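Local coordinates for protein fumarate reductase iron-sulfur subunit (Mycolicibacterium smegmatis, PDB 7D6V) that probably relays electrons from succinate oxidation toward quinone through its three iron-sulfur clusters, as the iron-sulfur subunit of a mycobacterial succinate dehydrogenase, at residues Val10-Asp15 against Met98-Thr103; Ala6-Trp11 against Val87-Leu92; His21-Glu26 against Ala42-Asp47. One frame throughout, in Å; residues are numbered along the deposited sequence.

Contact 1: Val10-Asp15 against Met98-Thr103; sequences VWRGDD and MRDLVT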
ATOM      1  N   VAL B  10     -12.124   0.674 -23.804  1.00 14.70           N
ATOM      2  CA  VAL B  10     -10.739   0.889 -23.388  1.00 14.70           C
ATOM      3  C   VAL B  10      -9.997   1.787 -24.373  1.00 14.70           C
ATOM      4  O   VAL B  10     -10.151   1.668 -25.595  1.00 14.70           O
ATOM      5  CB  VAL B  10     -10.034  -0.471 -23.243  1.00 14.70           C
ATOM      6  CG1 VAL B  10      -8.563  -0.296 -22.911  1.00 14.70           C
ATOM      7  CG2 VAL B  10     -10.726  -1.318 -22.194  1.00 14.70           C
ATOM      8  N   TRP B  11      -9.166   2.685 -23.835  1.00 14.26           N
ATOM      9  CA  TRP B  11      -8.363   3.596 -24.646  1.00 14.26           C
ATOM     10  C   TRP B  11      -7.100   2.904 -25.152  1.00 14.26           C
ATOM     11  O   TRP B  11      -6.362   2.293 -24.374  1.00 14.26           O
ATOM     12  CB  TRP B  11      -7.986   4.834 -23.830  1.00 14.26           C
ATOM     13  CG  TRP B  11      -7.299   5.914 -24.621  1.00 14.26           C
ATOM     14  CD1 TRP B  11      -7.892   6.950 -25.274  1.00 14.26           C
ATOM     15  CD2 TRP B  11      -5.889   6.060 -24.841  1.00 14.26           C
ATOM     16  NE1 TRP B  11      -6.947   7.730 -25.886  1.00 14.26           N
ATOM     17  CE2 TRP B  11      -5.708   7.204 -25.638  1.00 14.26           C
ATOM     18  CE3 TRP B  11      -4.765   5.332 -24.446  1.00 14.26           C
ATOM     19  CZ2 TRP B  11      -4.450   7.638 -26.041  1.00 14.26           C
ATOM     20  CZ3 TRP B  11      -3.521   5.763 -24.849  1.00 14.26           C
ATOM     21  CH2 TRP B  11      -3.372   6.903 -25.639  1.00 14.26           C
ATOM     22  N   ARG B  12      -6.845   3.009 -26.456  1.00 14.46           N
ATOM     23  CA  ARG B  12      -5.666   2.428 -27.088  1.00 14.46           C
ATOM     24  C   ARG B  12      -4.863   3.513 -27.791  1.00 14.46           C
ATOM     25  O   ARG B  12      -5.433   4.420 -28.399  1.00 14.46           O
ATOM     26  CB  ARG B  12      -6.044   1.343 -28.107  1.00 14.46           C
ATOM     27  CG  ARG B  12      -7.010   0.291 -27.613  1.00 14.46           C
ATOM     28  CD  ARG B  12      -6.403  -0.600 -26.550  1.00 14.46           C
ATOM     29  NE  ARG B  12      -5.072  -1.081 -26.904  1.00 14.46           N
ATOM     30  CZ  ARG B  12      -4.827  -2.229 -27.526  1.00 14.46           C
ATOM     31  NH1 ARG B  12      -3.582  -2.583 -27.800  1.00 14.46           N
ATOM     32  NH2 ARG B  12      -5.827  -3.019 -27.885  1.00 14.46           N
ATOM     33  N   GLY B  13      -3.546   3.415 -27.715  1.00 15.20           N
ATOM     34  CA  GLY B  13      -2.677   4.339 -28.412  1.00 15.20           C
ATOM     35  C   GLY B  13      -1.373   4.521 -27.666  1.00 15.20           C
ATOM     36  O   GLY B  13      -1.045   3.768 -26.756  1.00 15.20           O
ATOM     37  N   ASP B  14      -0.632   5.543 -28.080  1.00 17.74           N
ATOM     38  CA  ASP B  14       0.638   5.901 -27.453  1.00 17.74           C
ATOM     39  C   ASP B  14       0.743   7.422 -27.448  1.00 17.74           C
ATOM     40  O   ASP B  14      -0.243   8.138 -27.648  1.00 17.74           O
ATOM     41  CB  ASP B  14       1.822   5.212 -28.150  1.00 17.74           C
ATOM     42  CG  ASP B  14       1.862   5.468 -29.646  1.00 17.74           C
ATOM     43  OD1 ASP B  14       2.184   4.525 -30.396  1.00 17.74           O
ATOM     44  OD2 ASP B  14       1.582   6.602 -30.078  1.00 17.74           O
ATOM     45  N   ASP B  15       1.954   7.930 -27.208  1.00 20.02           N
ATOM     46  CA  ASP B  15       2.183   9.365 -27.098  1.00 20.02           C
ATOM     47  C   ASP B  15       1.952  10.121 -28.401  1.00 20.02           C
ATOM     48  O   ASP B  15       1.884  11.353 -28.371  1.00 20.02           O
ATOM     49  CB  ASP B  15       3.606   9.630 -26.605  1.00 20.02           C
ATOM     50  CG  ASP B  15       4.659   8.982 -27.483  1.00 20.02           C
ATOM     51  OD1 ASP B  15       5.860   9.228 -27.248  1.00 20.02           O
ATOM     52  OD2 ASP B  15       4.291   8.224 -28.404  1.00 20.02           O
ATOM     53  N   MET B  98       2.630   6.301 -21.793  1.00 15.66           N
ATOM     54  CA  MET B  98       3.562   5.382 -22.438  1.00 15.66           C
ATOM     55  C   MET B  98       2.859   4.594 -23.534  1.00 15.66           C
ATOM     56  O   MET B  98       3.215   4.687 -24.713  1.00 15.66           O
ATOM     57  CB  MET B  98       4.169   4.430 -21.405  1.00 15.66           C
ATOM     58  CG  MET B  98       5.331   4.998 -20.621  1.00 15.66           C
ATOM     59  SD  MET B  98       5.829   3.894 -19.290  1.00 15.66           S
ATOM     60  CE  MET B  98       7.296   4.721 -18.692  1.00 15.66           C
ATOM     61  N   ARG B  99       1.850   3.821 -23.156  1.00 15.48           N
ATOM     62  CA  ARG B  99       1.019   3.100 -24.105  1.00 15.48           C
ATOM     63  C   ARG B  99      -0.379   3.017 -23.500  1.00 15.48           C
ATOM     64  O   ARG B  99      -0.732   3.824 -22.636  1.00 15.48           O
ATOM     65  CB  ARG B  99       1.646   1.740 -24.448  1.00 15.48           C
ATOM     66  CG  ARG B  99       1.349   1.295 -25.862  1.00 15.48           C
ATOM     67  CD  ARG B  99       1.657  -0.162 -26.069  1.00 15.48           C
ATOM     68  NE  ARG B  99       1.050  -0.659 -27.296  1.00 15.48           N
ATOM     69  CZ  ARG B  99       0.786  -1.937 -27.529  1.00 15.48           C
ATOM     70  NH1 ARG B  99       1.083  -2.851 -26.619  1.00 15.48           N
ATOM     71  NH2 ARG B  99       0.226  -2.298 -28.674  1.00 15.48           N
ATOM     72  N   ASP B 100      -1.162   2.026 -23.931  1.00 14.59           N
ATOM     73  CA  ASP B 100      -2.613   2.027 -23.764  1.00 14.59           C
ATOM     74  C   ASP B 100      -3.087   2.486 -22.386  1.00 14.59           C
ATOM     75  O   ASP B 100      -3.773   3.504 -22.267  1.00 14.59           O
ATOM     76  CB  ASP B 100      -3.144   0.624 -24.067  1.00 14.59           C
ATOM     77  CG  ASP B 100      -2.518   0.022 -25.303  1.00 14.59           C
ATOM     78  OD1 ASP B 100      -2.584   0.657 -26.374  1.00 14.59           O
ATOM     79  OD2 ASP B 100      -1.951  -1.082 -25.207  1.00 14.59           O
ATOM     80  N   LEU B 101      -2.723   1.766 -21.329  1.00 13.85           N
ATOM     81  CA  LEU B 101      -3.153   2.132 -19.984  1.00 13.85           C
ATOM     82  C   LEU B 101      -1.986   2.475 -19.070  1.00 13.85           C
ATOM     83  O   LEU B 101      -2.182   2.618 -17.860  1.00 13.85           O
ATOM     84  CB  LEU B 101      -3.986   1.012 -19.359  1.00 13.85           C
ATOM     85  CG  LEU B 101      -5.322   0.678 -20.023  1.00 13.85           C
ATOM     86  CD1 LEU B 101      -6.035  -0.411 -19.248  1.00 13.85           C
ATOM     87  CD2 LEU B 101      -6.195   1.911 -20.147  1.00 13.85           C
ATOM     88  N   VAL B 102      -0.784   2.614 -19.616  1.00 14.48           N
ATOM     89  CA  VAL B 102       0.427   2.835 -18.841  1.00 14.48           C
ATOM     90  C   VAL B 102       0.902   4.259 -19.083  1.00 14.48           C
ATOM     91  O   VAL B 102       1.007   4.697 -20.233  1.00 14.48           O
ATOM     92  CB  VAL B 102       1.517   1.817 -19.215  1.00 14.48           C
ATOM     93  CG1 VAL B 102       2.733   1.991 -18.338  1.00 14.48           C
ATOM     94  CG2 VAL B 102       0.973   0.421 -19.090  1.00 14.48           C
ATOM     95  N   THR B 103       1.179   4.980 -18.003  1.00 14.35           N
ATOM     96  CA  THR B 103       1.695   6.335 -18.082  1.00 14.35           C
ATOM     97  C   THR B 103       3.104   6.383 -17.508  1.00 14.35           C
ATOM     98  O   THR B 103       3.538   5.483 -16.788  1.00 14.35           O
ATOM     99  CB  THR B 103       0.796   7.330 -17.338  1.00 14.35           C
ATOM    100  OG1 THR B 103       0.504   6.829 -16.029  1.00 14.35           O
ATOM    101  CG2 THR B 103      -0.498   7.538 -18.095  1.00 14.35           C
TER

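Contact 2: Ala6-Trp11 against Val87-Leu92; sequences AKLRVW and VTVTPL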
ATOM      1  N   ALA B   6     -20.359  -7.590 -20.955  1.00 21.24           N
ATOM      2  CA  ALA B   6     -20.288  -6.159 -20.711  1.00 21.24           C
ATOM      3  C   ALA B   6     -19.701  -5.428 -21.911  1.00 21.24           C
ATOM      4  O   ALA B   6     -19.098  -6.026 -22.804  1.00 21.24           O
ATOM      5  CB  ALA B   6     -19.454  -5.861 -19.468  1.00 21.24           C
ATOM      6  N   LYS B   7     -19.888  -4.112 -21.920  1.00 19.90           N
ATOM      7  CA  LYS B   7     -19.340  -3.235 -22.949  1.00 19.90           C
ATOM      8  C   LYS B   7     -18.253  -2.370 -22.325  1.00 19.90           C
ATOM      9  O   LYS B   7     -18.543  -1.484 -21.512  1.00 19.90           O
ATOM     10  CB  LYS B   7     -20.437  -2.379 -23.578  1.00 19.90           C
ATOM     11  CG  LYS B   7     -21.486  -3.185 -24.327  1.00 19.90           C
ATOM     12  CD  LYS B   7     -22.515  -2.289 -24.991  1.00 19.90           C
ATOM     13  CE  LYS B   7     -23.419  -1.621 -23.967  1.00 19.90           C
ATOM     14  NZ  LYS B   7     -24.276  -2.596 -23.247  1.00 19.90           N
ATOM     15  N   LEU B   8     -17.007  -2.643 -22.699  1.00 17.55           N
ATOM     16  CA  LEU B   8     -15.861  -1.824 -22.342  1.00 17.55           C
ATOM     17  C   LEU B   8     -15.507  -0.896 -23.496  1.00 17.55           C
ATOM     18  O   LEU B   8     -15.823  -1.160 -24.658  1.00 17.55           O
ATOM     19  CB  LEU B   8     -14.655  -2.695 -21.990  1.00 17.55           C
ATOM     20  CG  LEU B   8     -14.751  -3.568 -20.743  1.00 17.55           C
ATOM     21  CD1 LEU B   8     -13.526  -4.454 -20.639  1.00 17.55           C
ATOM     22  CD2 LEU B   8     -14.894  -2.709 -19.505  1.00 17.55           C
ATOM     23  N   ARG B   9     -14.853   0.212 -23.157  1.00 16.63           N
ATOM     24  CA  ARG B   9     -14.473   1.220 -24.137  1.00 16.63           C
ATOM     25  C   ARG B   9     -13.030   1.657 -23.844  1.00 16.63           C
ATOM     26  O   ARG B   9     -12.730   2.818 -23.594  1.00 16.63           O
ATOM     27  CB  ARG B   9     -15.487   2.365 -24.153  1.00 16.63           C
ATOM     28  CG  ARG B   9     -15.239   3.393 -25.233  1.00 16.63           C
ATOM     29  CD  ARG B   9     -16.267   4.517 -25.255  1.00 16.63           C
ATOM     30  NE  ARG B   9     -16.217   5.383 -24.084  1.00 16.63           N
ATOM     31  CZ  ARG B   9     -17.122   6.316 -23.817  1.00 16.63           C
ATOM     32  NH1 ARG B   9     -18.141   6.499 -24.642  1.00 16.63           N
ATOM     33  NH2 ARG B   9     -17.010   7.071 -22.734  1.00 16.63           N
ATOM     34  N   VAL B  10     -12.124   0.674 -23.804  1.00 14.70           N
ATOM     35  CA  VAL B  10     -10.739   0.889 -23.388  1.00 14.70           C
ATOM     36  C   VAL B  10      -9.997   1.787 -24.373  1.00 14.70           C
ATOM     37  O   VAL B  10     -10.151   1.668 -25.595  1.00 14.70           O
ATOM     38  CB  VAL B  10     -10.034  -0.471 -23.243  1.00 14.70           C
ATOM     39  CG1 VAL B  10      -8.563  -0.296 -22.911  1.00 14.70           C
ATOM     40  CG2 VAL B  10     -10.726  -1.318 -22.194  1.00 14.70           C
ATOM     41  N   TRP B  11      -9.166   2.685 -23.835  1.00 14.26           N
ATOM     42  CA  TRP B  11      -8.363   3.596 -24.646  1.00 14.26           C
ATOM     43  C   TRP B  11      -7.100   2.904 -25.152  1.00 14.26           C
ATOM     44  O   TRP B  11      -6.362   2.293 -24.374  1.00 14.26           O
ATOM     45  CB  TRP B  11      -7.986   4.834 -23.830  1.00 14.26           C
ATOM     46  CG  TRP B  11      -7.299   5.914 -24.621  1.00 14.26           C
ATOM     47  CD1 TRP B  11      -7.892   6.950 -25.274  1.00 14.26           C
ATOM     48  CD2 TRP B  11      -5.889   6.060 -24.841  1.00 14.26           C
ATOM     49  NE1 TRP B  11      -6.947   7.730 -25.886  1.00 14.26           N
ATOM     50  CE2 TRP B  11      -5.708   7.204 -25.638  1.00 14.26           C
ATOM     51  CE3 TRP B  11      -4.765   5.332 -24.446  1.00 14.26           C
ATOM     52  CZ2 TRP B  11      -4.450   7.638 -26.041  1.00 14.26           C
ATOM     53  CZ3 TRP B  11      -3.521   5.763 -24.849  1.00 14.26           C
ATOM     54  CH2 TRP B  11      -3.372   6.903 -25.639  1.00 14.26           C
ATOM     55  N   VAL B  87     -18.481   0.791 -19.637  1.00 17.69           N
ATOM     56  CA  VAL B  87     -17.371   1.131 -18.753  1.00 17.69           C
ATOM     57  C   VAL B  87     -16.191   1.571 -19.608  1.00 17.69           C
ATOM     58  O   VAL B  87     -15.764   0.841 -20.507  1.00 17.69           O
ATOM     59  CB  VAL B  87     -16.994  -0.056 -17.851  1.00 17.69           C
ATOM     60  CG1 VAL B  87     -16.037   0.390 -16.768  1.00 17.69           C
ATOM     61  CG2 VAL B  87     -18.238  -0.666 -17.238  1.00 17.69           C
ATOM     62  N   THR B  88     -15.659   2.756 -19.327  1.00 15.69           N
ATOM     63  CA  THR B  88     -14.647   3.389 -20.167  1.00 15.69           C
ATOM     64  C   THR B  88     -13.341   3.498 -19.391  1.00 15.69           C
ATOM     65  O   THR B  88     -13.204   4.363 -18.522  1.00 15.69           O
ATOM     66  CB  THR B  88     -15.120   4.766 -20.620  1.00 15.69           C
ATOM     67  OG1 THR B  88     -16.280   4.621 -21.442  1.00 15.69           O
ATOM     68  CG2 THR B  88     -14.034   5.473 -21.408  1.00 15.69           C
ATOM     69  N   VAL B  89     -12.365   2.669 -19.744  1.00 14.20           N
ATOM     70  CA  VAL B  89     -11.098   2.597 -19.024  1.00 14.20           C
ATOM     71  C   VAL B  89     -10.037   3.331 -19.834  1.00 14.20           C
ATOM     72  O   VAL B  89      -9.771   2.982 -20.990  1.00 14.20           O
ATOM     73  CB  VAL B  89     -10.686   1.139 -18.765  1.00 14.20           C
ATOM     74  CG1 VAL B  89      -9.548   1.079 -17.761  1.00 14.20           C
ATOM     75  CG2 VAL B  89     -11.876   0.333 -18.284  1.00 14.20           C
ATOM     76  N   THR B  90      -9.421   4.331 -19.219  1.00 13.21           N
ATOM     77  CA  THR B  90      -8.388   5.162 -19.816  1.00 13.21           C
ATOM     78  C   THR B  90      -7.216   5.266 -18.854  1.00 13.21           C
ATOM     79  O   THR B  90      -7.368   5.030 -17.652  1.00 13.21           O
ATOM     80  CB  THR B  90      -8.909   6.571 -20.144  1.00 13.21           C
ATOM     81  OG1 THR B  90      -9.069   7.320 -18.935  1.00 13.21           O
ATOM     82  CG2 THR B  90     -10.230   6.507 -20.882  1.00 13.21           C
ATOM     83  N   PRO B  91      -6.029   5.604 -19.353  1.00 12.96           N
ATOM     84  CA  PRO B  91      -4.892   5.834 -18.456  1.00 12.96           C
ATOM     85  C   PRO B  91      -5.059   7.128 -17.675  1.00 12.96           C
ATOM     86  O   PRO B  91      -5.966   7.927 -17.909  1.00 12.96           O
ATOM     87  CB  PRO B  91      -3.701   5.910 -19.412  1.00 12.96           C
ATOM     88  CG  PRO B  91      -4.292   6.362 -20.691  1.00 12.96           C
ATOM     89  CD  PRO B  91      -5.636   5.716 -20.767  1.00 12.96           C
ATOM     90  N   LEU B  92      -4.161   7.320 -16.713  1.00 12.74           N
ATOM     91  CA  LEU B  92      -4.121   8.566 -15.962  1.00 12.74           C
ATOM     92  C   LEU B  92      -3.844   9.733 -16.901  1.00 12.74           C
ATOM     93  O   LEU B  92      -2.959   9.661 -17.757  1.00 12.74           O
ATOM     94  CB  LEU B  92      -3.052   8.490 -14.875  1.00 12.74           C
ATOM     95  CG  LEU B  92      -3.156   7.336 -13.879  1.00 12.74           C
ATOM     96  CD1 LEU B  92      -2.051   7.428 -12.851  1.00 12.74           C
ATOM     97  CD2 LEU B  92      -4.507   7.338 -13.201  1.00 12.74           C
TER

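Contact 3: His21-Glu26 against Ala42-Asp47; sequences HDYTVE and ATQTPD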
ATOM      1  N   HIS B  21     -11.608   2.211 -27.861  1.00 15.89           N
ATOM      2  CA  HIS B  21     -11.997   1.048 -28.644  1.00 15.89           C
ATOM      3  C   HIS B  21     -13.056   0.256 -27.892  1.00 15.89           C
ATOM      4  O   HIS B  21     -12.990   0.119 -26.669  1.00 15.89           O
ATOM      5  CB  HIS B  21     -10.787   0.160 -28.946  1.00 15.89           C
ATOM      6  CG  HIS B  21      -9.928   0.673 -30.058  1.00 15.89           C
ATOM      7  ND1 HIS B  21      -9.051   1.724 -29.896  1.00 15.89           N
ATOM      8  CD2 HIS B  21      -9.814   0.284 -31.349  1.00 15.89           C
ATOM      9  CE1 HIS B  21      -8.433   1.959 -31.039  1.00 15.89           C
ATOM     10  NE2 HIS B  21      -8.877   1.098 -31.937  1.00 15.89           N
ATOM     11  N   ASP B  22     -14.021  -0.280 -28.632  1.00 16.54           N
ATOM     12  CA  ASP B  22     -15.162  -0.982 -28.057  1.00 16.54           C
ATOM     13  C   ASP B  22     -14.891  -2.481 -28.031  1.00 16.54           C
ATOM     14  O   ASP B  22     -14.674  -3.094 -29.080  1.00 16.54           O
ATOM     15  CB  ASP B  22     -16.432  -0.682 -28.852  1.00 16.54           C
ATOM     16  CG  ASP B  22     -16.960   0.715 -28.600  1.00 16.54           C
ATOM     17  OD1 ASP B  22     -16.767   1.233 -27.482  1.00 16.54           O
ATOM     18  OD2 ASP B  22     -17.571   1.297 -29.517  1.00 16.54           O
ATOM     19  N   TYR B  23     -14.915  -3.066 -26.836  1.00 16.96           N
ATOM     20  CA  TYR B  23     -14.736  -4.498 -26.649  1.00 16.96           C
ATOM     21  C   TYR B  23     -15.898  -5.063 -25.843  1.00 16.96           C
ATOM     22  O   TYR B  23     -16.467  -4.383 -24.988  1.00 16.96           O
ATOM     23  CB  TYR B  23     -13.415  -4.808 -25.936  1.00 16.96           C
ATOM     24  CG  TYR B  23     -12.190  -4.301 -26.654  1.00 16.96           C
ATOM     25  CD1 TYR B  23     -11.493  -3.199 -26.183  1.00 16.96           C
ATOM     26  CD2 TYR B  23     -11.726  -4.927 -27.799  1.00 16.96           C
ATOM     27  CE1 TYR B  23     -10.374  -2.734 -26.836  1.00 16.96           C
ATOM     28  CE2 TYR B  23     -10.612  -4.471 -28.455  1.00 16.96           C
ATOM     29  CZ  TYR B  23      -9.937  -3.375 -27.971  1.00 16.96           C
ATOM     30  OH  TYR B  23      -8.820  -2.921 -28.632  1.00 16.96           O
ATOM     31  N   THR B  24     -16.244  -6.318 -26.122  1.00 19.94           N
ATOM     32  CA  THR B  24     -17.293  -7.032 -25.400  1.00 19.94           C
ATOM     33  C   THR B  24     -16.669  -8.206 -24.658  1.00 19.94           C
ATOM     34  O   THR B  24     -16.115  -9.113 -25.286  1.00 19.94           O
ATOM     35  CB  THR B  24     -18.387  -7.526 -26.350  1.00 19.94           C
ATOM     36  OG1 THR B  24     -18.957  -6.414 -27.046  1.00 19.94           O
ATOM     37  CG2 THR B  24     -19.478  -8.243 -25.574  1.00 19.94           C
ATOM     38  N   VAL B  25     -16.767  -8.192 -23.330  1.00 20.30           N
ATOM     39  CA  VAL B  25     -16.131  -9.194 -22.483  1.00 20.30           C
ATOM     40  C   VAL B  25     -17.171  -9.796 -21.550  1.00 20.30           C
ATOM     41  O   VAL B  25     -18.132  -9.135 -21.146  1.00 20.30           O
ATOM     42  CB  VAL B  25     -14.956  -8.600 -21.672  1.00 20.30           C
ATOM     43  CG1 VAL B  25     -14.128  -9.698 -21.029  1.00 20.30           C
ATOM     44  CG2 VAL B  25     -14.083  -7.722 -22.551  1.00 20.30           C
ATOM     45  N   GLU B  26     -16.968 -11.065 -21.206  1.00 23.04           N
ATOM     46  CA  GLU B  26     -17.838 -11.768 -20.273  1.00 23.04           C
ATOM     47  C   GLU B  26     -17.473 -11.417 -18.836  1.00 23.04           C
ATOM     48  O   GLU B  26     -16.304 -11.491 -18.448  1.00 23.04           O
ATOM     49  CB  GLU B  26     -17.723 -13.272 -20.499  1.00 23.04           C
ATOM     50  CG  GLU B  26     -18.553 -14.117 -19.566  1.00 23.04           C
ATOM     51  CD  GLU B  26     -17.910 -15.461 -19.288  1.00 23.04           C
ATOM     52  OE1 GLU B  26     -16.936 -15.502 -18.509  1.00 23.04           O
ATOM     53  OE2 GLU B  26     -18.377 -16.474 -19.850  1.00 23.04           O
ATOM     54  N   ALA B  42      -6.089 -12.083 -22.462  1.00 17.86           N
ATOM     55  CA  ALA B  42      -5.904 -13.488 -22.787  1.00 17.86           C
ATOM     56  C   ALA B  42      -6.806 -13.968 -23.913  1.00 17.86           C
ATOM     57  O   ALA B  42      -6.578 -15.061 -24.439  1.00 17.86           O
ATOM     58  CB  ALA B  42      -6.134 -14.348 -21.544  1.00 17.86           C
ATOM     59  N   THR B  43      -7.816 -13.190 -24.300  1.00 18.59           N
ATOM     60  CA  THR B  43      -8.741 -13.605 -25.348  1.00 18.59           C
ATOM     61  C   THR B  43      -8.684 -12.751 -26.606  1.00 18.59           C
ATOM     62  O   THR B  43      -8.771 -13.294 -27.706  1.00 18.59           O
ATOM     63  CB  THR B  43     -10.178 -13.604 -24.815  1.00 18.59           C
ATOM     64  OG1 THR B  43     -10.493 -12.311 -24.284  1.00 18.59           O
ATOM     65  CG2 THR B  43     -10.342 -14.648 -23.724  1.00 18.59           C
ATOM     66  N   GLN B  44      -8.548 -11.435 -26.488  1.00 17.66           N
ATOM     67  CA  GLN B  44      -8.689 -10.560 -27.647  1.00 17.66           C
ATOM     68  C   GLN B  44      -7.480  -9.680 -27.918  1.00 17.66           C
ATOM     69  O   GLN B  44      -7.100  -9.512 -29.078  1.00 17.66           O
ATOM     70  CB  GLN B  44      -9.929  -9.671 -27.483  1.00 17.66           C
ATOM     71  CG  GLN B  44     -11.245 -10.420 -27.570  1.00 17.66           C
ATOM     72  CD  GLN B  44     -12.438  -9.548 -27.242  1.00 17.66           C
ATOM     73  OE1 GLN B  44     -13.093  -9.733 -26.219  1.00 17.66           O
ATOM     74  NE2 GLN B  44     -12.732  -8.595 -28.114  1.00 17.66           N
ATOM     75  N   THR B  45      -6.859  -9.112 -26.882  1.00 16.76           N
ATOM     76  CA  THR B  45      -5.811  -8.103 -27.030  1.00 16.76           C
ATOM     77  C   THR B  45      -4.572  -8.544 -26.261  1.00 16.76           C
ATOM     78  O   THR B  45      -4.322  -8.069 -25.143  1.00 16.76           O
ATOM     79  CB  THR B  45      -6.283  -6.735 -26.542  1.00 16.76           C
ATOM     80  OG1 THR B  45      -6.478  -6.773 -25.124  1.00 16.76           O
ATOM     81  CG2 THR B  45      -7.584  -6.348 -27.212  1.00 16.76           C
ATOM     82  N   PRO B  46      -3.767  -9.441 -26.833  1.00 16.71           N
ATOM     83  CA  PRO B  46      -2.579  -9.927 -26.111  1.00 16.71           C
ATOM     84  C   PRO B  46      -1.566  -8.841 -25.790  1.00 16.71           C
ATOM     85  O   PRO B  46      -0.849  -8.953 -24.789  1.00 16.71           O
ATOM     86  CB  PRO B  46      -1.991 -10.974 -27.068  1.00 16.71           C
ATOM     87  CG  PRO B  46      -3.047 -11.237 -28.084  1.00 16.71           C
ATOM     88  CD  PRO B  46      -3.859 -10.002 -28.188  1.00 16.71           C
ATOM     89  N   ASP B  47      -1.485  -7.792 -26.608  1.00 17.33           N
ATOM     90  CA  ASP B  47      -0.474  -6.752 -26.470  1.00 17.33           C
ATOM     91  C   ASP B  47      -1.004  -5.498 -25.779  1.00 17.33           C
ATOM     92  O   ASP B  47      -0.420  -4.422 -25.932  1.00 17.33           O
ATOM     93  CB  ASP B  47       0.095  -6.388 -27.839  1.00 17.33           C
ATOM     94  CG  ASP B  47      -0.982  -6.049 -28.841  1.00 17.33           C
ATOM     95  OD1 ASP B  47      -2.145  -6.442 -28.615  1.00 17.33           O
ATOM     96  OD2 ASP B  47      -0.676  -5.374 -29.842  1.00 17.33           O
TER

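Contact 1: Val10-Asp15 against Met98-Thr103
Arg12 and Asp100 each hold CG anti to the carbonyl carbon (chi1 -50° and -44°), and further bends at chi2 and chi3 curl the arginine chain until its guanidinium meets the carboxylate. The resulting salt bridge is nearly straight: Arg12 NE gives its hydrogen to Asp100 OD1 at 3.1 Å and 173°. OD1 lies in the guanidinium plane, yet NE stands above the carboxylate plane; the two planes are nearly perpendicular. A weak second bond runs from Arg12 NH1 to Asp100 OD2, 3.4 Å long. OD1 is gripped twice, since its anti lone pair also receives the backbone hydrogen of Gly13 N (3.2 Å). OD2 accepts from Ala49 N as well, so donors on both oxygens fix the rotation of this buried carboxylate. Arg99 joins the network through charge alone, in a long pair: Asp100 OD2 lies over one face of the Arg99 guanidinium, 3.7 Å from Arg99 NE. The carboxylate probably offsets the repulsion between the two arginines.

Gly13 has backbone angles that call for glycine, and its O receives a CA-H...O contact from Arg99 CA (3.4 Å). Asp100 O sits at the Trp11 ring edge beside CE3, and Leu101 CD2 packs against Val10 CG1 at 4.3 Å. Trp11 NE1 bonds Gln20 O of the membrane anchor subunit.

Asp100 and Leu101 form the two-residue turn between the short, weakly bonded antiparallel strands 97-99 and 102-103. There Met98 N (2.8 Å) and Arg99 N both donate to Val102 O, so the salt-bridge network is mounted on a small hairpin with a classic beta bulge.

Contact 2: Ala6-Trp11 against Val87-Leu92
Val89 O is held by two neighbours on the opposing strand: Trp11 N donates a hydrogen bond of 2.9 Å, nearly along the C=O axis, and Val10 CA offers a CA-H...O contact at 3.3 Å. Two residues earlier the arrangement recurs. Val87 O accepts from Arg9 N at 2.9 Å, though this bond is more bent (132°), and Leu8 CA approaches the same oxygen. Val87 N also donates to Lys7 O, again at 2.9 Å. The two segments run parallel, and Leu8 and Val87 pair as a beta bridge.

On the face carrying Leu8 and Val87, the two side chains lie side by side and point the same way, Leu8 CD2 reaching Val87 CB at 3.8 Å. Val10 CG2 continues this apolar row against Val89 CB, and Met78 and Phe81 pack on Val87. The Arg9 chain bends at chi3 (67°), which places Arg9 NE 2.8 Å from Thr88 OG1; Arg9 NH2 lies 2.9 Å from the same oxygen, and Thr88 CG2 is at the guanidinium edge. Leu26 of the membrane anchor subunit packs on Arg9, Thr88 and Thr90. At the far end, Pro91 crosses Trp11 at about a right angle and sets CD 3.8 Å from ring atom CE3.

Parallel pairing of this kind beside a central N-terminal strand is characteristic of the beta-grasp fold of plant-type [2Fe-2S] ferredoxin domains.

Contact 3: His21-Glu26 against Ala42-Asp47
Gln44 and Thr45 lie against Tyr23 where helix 33-43 gives way to loop, on the side of the beta-grasp sheet over which that helix packs. Ala42 and Thr43 are the last two residues of the helix, and Ala42 packs on Tyr482 of subunit A.

Gln44 is the first residue to leave helical backbone angles. Tyr23 CA and Gln44 CA are 8.6 Å apart, a gap that the side chains span. The CG of Gln44 is anti to the carbonyl carbon (chi1 -69°), and from there the extended chain slides past the Tyr23 side chain in the opposite direction. The tyrosine ring and the glutamine amide are steeply inclined, 76° apart, and the amide end comes up beside the backbone of Thr24 and near Val25. Val25 itself packs against Ile36, Arg39 and Leu40 of the helix, so the strand meets both the helix and the residue that follows it.

Thr45, which is buried, meets Tyr23 tip to tip. Its OG1 is occupied by a weak hydrogen bond to Leu40 O, while the Tyr23 hydroxyl bonds to Arg12 NH2 of the adjacent strand. The methyl branch makes the contact: Thr45 CG2 lies 3.9 Å from both Tyr23 CZ and the hydroxyl OH, and closer still, 3.8 Å, to Tyr23 CE2.

In the fold
All three contacts lie in the 2Fe-2S domain, built around strand 4-14. Contacts 1 and 2 share that strand and its residues Val10 and Trp11; their centres are 11 Å apart, and Leu101 packs against Thr90 and Pro91. Contact 3 lies on the neighbouring antiparallel strand 17-27, about 11 Å from contact 2 and 15 Å from contact 1 between centres, and is nested along the chain inside the loops the other two close. The central strand has strand 17-27 on one side and strand 86-87 on the other. The Leu101 and Val89 side chains lie about 12 Å from the bound [2Fe-2S] cluster: contacts 1 and 2 are near it but hold none of its pocket residues.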